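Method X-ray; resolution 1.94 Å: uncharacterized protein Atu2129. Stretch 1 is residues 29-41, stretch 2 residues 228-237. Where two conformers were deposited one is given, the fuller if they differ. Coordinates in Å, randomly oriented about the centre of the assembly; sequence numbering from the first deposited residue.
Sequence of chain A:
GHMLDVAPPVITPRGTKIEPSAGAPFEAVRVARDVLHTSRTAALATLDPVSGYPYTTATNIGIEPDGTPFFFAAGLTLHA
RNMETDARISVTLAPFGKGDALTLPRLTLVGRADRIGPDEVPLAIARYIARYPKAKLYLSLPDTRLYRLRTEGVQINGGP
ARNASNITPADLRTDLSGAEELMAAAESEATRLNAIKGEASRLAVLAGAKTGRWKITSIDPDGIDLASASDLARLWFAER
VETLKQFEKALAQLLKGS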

# COMPACT_ATOMS: atom_id res chain seq x y z
N VAL A 29 -12.29 -14.04 -10.20
CA VAL A 29 -11.69 -13.50 -11.43
C VAL A 29 -12.17 -12.06 -11.68
O VAL A 29 -11.38 -11.16 -11.94
CB VAL A 29 -11.97 -14.42 -12.66
CG1 VAL A 29 -11.67 -13.71 -13.97
CG2 VAL A 29 -11.15 -15.70 -12.54
N ARG A 30 -13.47 -11.85 -11.53
CA ARG A 30 -14.07 -10.55 -11.74
C ARG A 30 -13.63 -9.52 -10.68
O ARG A 30 -13.16 -8.43 -11.03
CB ARG A 30 -15.60 -10.70 -11.83
CG ARG A 30 -16.35 -9.39 -11.70
CD ARG A 30 -15.92 -8.29 -12.71
NE ARG A 30 -17.15 -7.65 -13.17
CZ ARG A 30 -17.76 -6.64 -12.56
NH1 ARG A 30 -17.23 -6.07 -11.48
NH2 ARG A 30 -18.88 -6.18 -13.06
N VAL A 31 -13.70 -9.88 -9.40
CA VAL A 31 -13.17 -9.01 -8.34
C VAL A 31 -11.68 -8.67 -8.59
O VAL A 31 -11.25 -7.52 -8.43
CB VAL A 31 -13.35 -9.65 -6.93
CG1 VAL A 31 -12.56 -8.89 -5.88
CG2 VAL A 31 -14.81 -9.70 -6.53
N ALA A 32 -10.90 -9.69 -8.97
CA ALA A 32 -9.50 -9.51 -9.33
C ALA A 32 -9.26 -8.53 -10.48
O ALA A 32 -8.40 -7.68 -10.38
CB ALA A 32 -8.84 -10.88 -9.65
N ARG A 33 -10.01 -8.68 -11.56
CA ARG A 33 -9.85 -7.83 -12.75
C ARG A 33 -10.27 -6.41 -12.44
O ARG A 33 -9.71 -5.46 -12.98
CB ARG A 33 -10.59 -8.42 -13.96
CG ARG A 33 -9.79 -9.56 -14.60
CD ARG A 33 -10.48 -10.13 -15.85
NE ARG A 33 -10.25 -9.25 -16.99
CZ ARG A 33 -11.03 -9.26 -18.06
NH1 ARG A 33 -12.02 -10.13 -18.11
NH2 ARG A 33 -10.78 -8.43 -19.08
N ASP A 34 -11.22 -6.26 -11.53
CA ASP A 34 -11.65 -4.94 -11.09
C ASP A 34 -10.59 -4.25 -10.27
O ASP A 34 -10.30 -3.09 -10.50
CB ASP A 34 -12.95 -5.00 -10.29
CG ASP A 34 -13.78 -3.74 -10.43
OD1 ASP A 34 -14.00 -3.30 -11.59
OD2 ASP A 34 -14.22 -3.21 -9.39
N VAL A 35 -9.98 -4.98 -9.34
CA VAL A 35 -8.85 -4.43 -8.56
C VAL A 35 -7.69 -4.10 -9.48
O VAL A 35 -6.98 -3.08 -9.29
CB VAL A 35 -8.34 -5.45 -7.48
CG1 VAL A 35 -7.12 -4.90 -6.75
CG2 VAL A 35 -9.46 -5.75 -6.48
N LEU A 36 -7.46 -4.98 -10.44
CA LEU A 36 -6.41 -4.77 -11.40
C LEU A 36 -6.55 -3.42 -12.11
O LEU A 36 -5.56 -2.66 -12.24
CB LEU A 36 -6.36 -5.88 -12.43
CG LEU A 36 -5.37 -5.74 -13.59
CD1 LEU A 36 -3.93 -5.88 -13.18
CD2 LEU A 36 -5.77 -6.84 -14.62
N HIS A 37 -7.77 -3.12 -12.54
CA HIS A 37 -7.98 -1.96 -13.38
C HIS A 37 -8.20 -0.65 -12.63
O HIS A 37 -8.14 0.44 -13.23
CB HIS A 37 -9.12 -2.22 -14.37
CG HIS A 37 -8.71 -3.08 -15.54
ND1 HIS A 37 -8.33 -2.55 -16.76
CD2 HIS A 37 -8.62 -4.43 -15.68
CE1 HIS A 37 -8.00 -3.54 -17.59
NE2 HIS A 37 -8.17 -4.69 -16.96
N THR A 38 -8.51 -0.76 -11.35
CA THR A 38 -8.96 0.41 -10.61
C THR A 38 -8.06 0.73 -9.42
O THR A 38 -8.42 1.56 -8.57
CB THR A 38 -10.46 0.30 -10.15
OG1 THR A 38 -10.62 -0.85 -9.28
CG2 THR A 38 -11.42 0.19 -11.35
N SER A 39 -6.91 0.08 -9.34
CA SER A 39 -5.95 0.41 -8.25
C SER A 39 -4.84 1.35 -8.74
O SER A 39 -4.14 1.01 -9.69
CB SER A 39 -5.37 -0.87 -7.61
OG SER A 39 -6.46 -1.71 -7.16
N ARG A 40 -4.68 2.51 -8.09
CA ARG A 40 -3.56 3.44 -8.38
C ARG A 40 -2.25 3.03 -7.72
O ARG A 40 -1.21 2.99 -8.36
CB ARG A 40 -3.86 4.91 -7.98
CG ARG A 40 -4.51 5.78 -9.10
CD ARG A 40 -4.62 7.34 -8.67
NE ARG A 40 -4.72 8.21 -9.84
CZ ARG A 40 -5.85 8.72 -10.31
NH1 ARG A 40 -5.84 9.51 -11.38
NH2 ARG A 40 -7.00 8.49 -9.67
N THR A 41 -2.30 2.75 -6.42
CA THR A 41 -1.10 2.48 -5.67
C THR A 41 -0.90 0.99 -5.47
O THR A 41 -1.87 0.25 -5.27
CB THR A 41 -1.09 3.22 -4.32
OG1 THR A 41 -1.32 4.62 -4.56
CG2 THR A 41 0.27 3.09 -3.63
N SER A 228 -9.93 9.98 -12.83
CA SER A 228 -10.06 11.36 -12.36
C SER A 228 -8.82 11.59 -11.53
O SER A 228 -7.95 10.72 -11.47
CB SER A 228 -11.30 11.54 -11.52
OG SER A 228 -11.16 10.87 -10.27
N ALA A 229 -8.73 12.76 -10.88
CA ALA A 229 -7.59 13.06 -10.02
C ALA A 229 -7.47 12.15 -8.78
O ALA A 229 -6.37 11.69 -8.48
CB ALA A 229 -7.63 14.51 -9.61
N SER A 230 -8.57 11.91 -8.07
CA SER A 230 -8.54 11.07 -6.87
C SER A 230 -8.93 9.60 -7.06
O SER A 230 -8.59 8.77 -6.20
CB SER A 230 -9.38 11.69 -5.74
OG SER A 230 -10.76 11.76 -6.08
N ASP A 231 -9.59 9.26 -8.18
CA ASP A 231 -10.13 7.91 -8.37
C ASP A 231 -9.92 7.26 -9.75
O ASP A 231 -9.58 7.91 -10.73
CB ASP A 231 -11.63 7.91 -8.03
CG ASP A 231 -12.08 6.61 -7.36
OD1 ASP A 231 -13.26 6.59 -6.91
OD2 ASP A 231 -11.29 5.62 -7.25
N LEU A 232 -10.13 5.95 -9.81
CA LEU A 232 -10.11 5.18 -11.06
C LEU A 232 -11.42 4.40 -11.13
O LEU A 232 -11.93 3.96 -10.08
CB LEU A 232 -8.91 4.19 -11.12
CG LEU A 232 -7.48 4.73 -11.01
CD1 LEU A 232 -6.47 3.58 -10.92
CD2 LEU A 232 -7.12 5.69 -12.17
N ALA A 233 -11.92 4.21 -12.35
CA ALA A 233 -13.12 3.41 -12.61
C ALA A 233 -12.92 2.49 -13.80
O ALA A 233 -12.05 2.74 -14.69
CB ALA A 233 -14.35 4.34 -12.85
N ARG A 234 -13.67 1.38 -13.80
CA ARG A 234 -13.78 0.51 -14.96
C ARG A 234 -15.24 0.18 -15.23
O ARG A 234 -15.92 -0.40 -14.37
CB ARG A 234 -12.95 -0.79 -14.82
CG ARG A 234 -13.06 -1.60 -16.12
CD ARG A 234 -12.18 -2.76 -16.16
NE ARG A 234 -12.31 -3.59 -17.36
CZ ARG A 234 -11.87 -3.33 -18.60
NH1 ARG A 234 -11.27 -2.17 -18.92
NH2 ARG A 234 -12.04 -4.27 -19.55
N LEU A 235 -15.71 0.52 -16.42
CA LEU A 235 -17.09 0.17 -16.86
C LEU A 235 -17.01 -1.11 -17.68
O LEU A 235 -16.35 -1.12 -18.70
CB LEU A 235 -17.72 1.29 -17.69
CG LEU A 235 -19.19 1.16 -18.19
CD1 LEU A 235 -20.14 0.94 -17.06
CD2 LEU A 235 -19.63 2.43 -18.98
N TRP A 236 -17.68 -2.19 -17.23
CA TRP A 236 -17.69 -3.43 -17.99
C TRP A 236 -18.81 -3.50 -18.99
O TRP A 236 -19.97 -3.18 -18.67
CB TRP A 236 -17.78 -4.64 -17.05
CG TRP A 236 -16.57 -4.71 -16.13
CD1 TRP A 236 -16.41 -4.05 -14.92
CD2 TRP A 236 -15.37 -5.45 -16.35
NE1 TRP A 236 -15.20 -4.38 -14.35
CE2 TRP A 236 -14.53 -5.23 -15.21
CE3 TRP A 236 -14.91 -6.30 -17.37
CZ2 TRP A 236 -13.25 -5.82 -15.08
CZ3 TRP A 236 -13.62 -6.91 -17.24
CH2 TRP A 236 -12.82 -6.65 -16.11
N PHE A 237 -18.48 -3.91 -20.21
CA PHE A 237 -19.53 -4.11 -21.23
C PHE A 237 -20.39 -5.30 -20.84
O PHE A 237 -19.89 -6.24 -20.18
CB PHE A 237 -18.91 -4.34 -22.61
CG PHE A 237 -18.12 -3.16 -23.13
CD1 PHE A 237 -18.60 -1.84 -22.95
CD2 PHE A 237 -16.90 -3.37 -23.80
CE1 PHE A 237 -17.92 -0.77 -23.43
CE2 PHE A 237 -16.18 -2.26 -24.30
CZ PHE A 237 -16.68 -0.98 -24.11
O HOH W 1 -9.23 2.71 -14.48
O HOH W 2 -7.51 6.33 -7.60

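The last turns of a helix that begins before residue 29 pack across a short strand, residues 232-236, their axes 7.7 Å apart at closest approach and their N-to-C directions 135° apart, so the chains run roughly oppositely and the start of the helical stretch meets the end of the strand. Leu232, Arg234 and Trp236 alternate along the strand to point toward the helix, while Ala233 and Leu235 point away; together the stretches bury 711 Å². Arg30 leaves the helix sideways, but its guanidinium reaches the strand and lies flat on Trp236, centres 4.0 Å apart and planes at 12°. CZ of Arg30 sits 4.0 Å from the centroid of the five-membered ring of Trp236, over its face, a cation-pi contact in which the positive charge meets the electron-rich indole. One turn on, Arg33 sets its CB 3.6 Å from CH2 of Trp236, in van der Waals contact. NH2 of Arg33 lies 4.4 Å from NH2 of Arg234, a close approach of like charges; both nitrogens are hydrogen-bonded elsewhere in the structure. Asp34 meets the same indole at its edge: NE1 of Trp236 donates to OD1 of Asp34 at 3.2 Å and 176°, giving the one polar atom of the ring a charged acceptor. His37 points toward the strand and receives Arg234 on its ring face. CD of Arg234 lies 3.9 Å from the His37 ring centroid in a CH-pi contact, and the guanidinium continues flat over the ring, centres 4.1 Å apart. Water 1 lies between the backbones, its O 2.8 Å from both O of His37 and O of Ala233. At Thr38 the chains come closest in register, its CA 4.9 Å from CA of Leu232. OG1 of Thr38 bonds back to O of Asp34 at 2.6 Å, while CG2 of Thr38 packs 3.5 Å from N of Arg234. Ser39 turns its side chain away, OG bonding to O of Val35 at 2.6 Å, but its backbone C touches CD1 of Leu232 at 3.5 Å. NH1 of Arg40 donates to O of Ser228 at a very short 2.4 Å, and NH2 of Arg40 adds weak bonds to O of Ser228 at 3.0 Å and O of Asp231 at 2.8 Å. Water 2 accepts from NH2 of Arg40 and donates to O of Ser230, both at 3.0 Å. Leu232 covers one face of this guanidinium, and its CD1 packs 3.5 Å from CG of Arg40, so hydrocarbon lines the arginine while backbone carbonyls accept its hydrogen bonds.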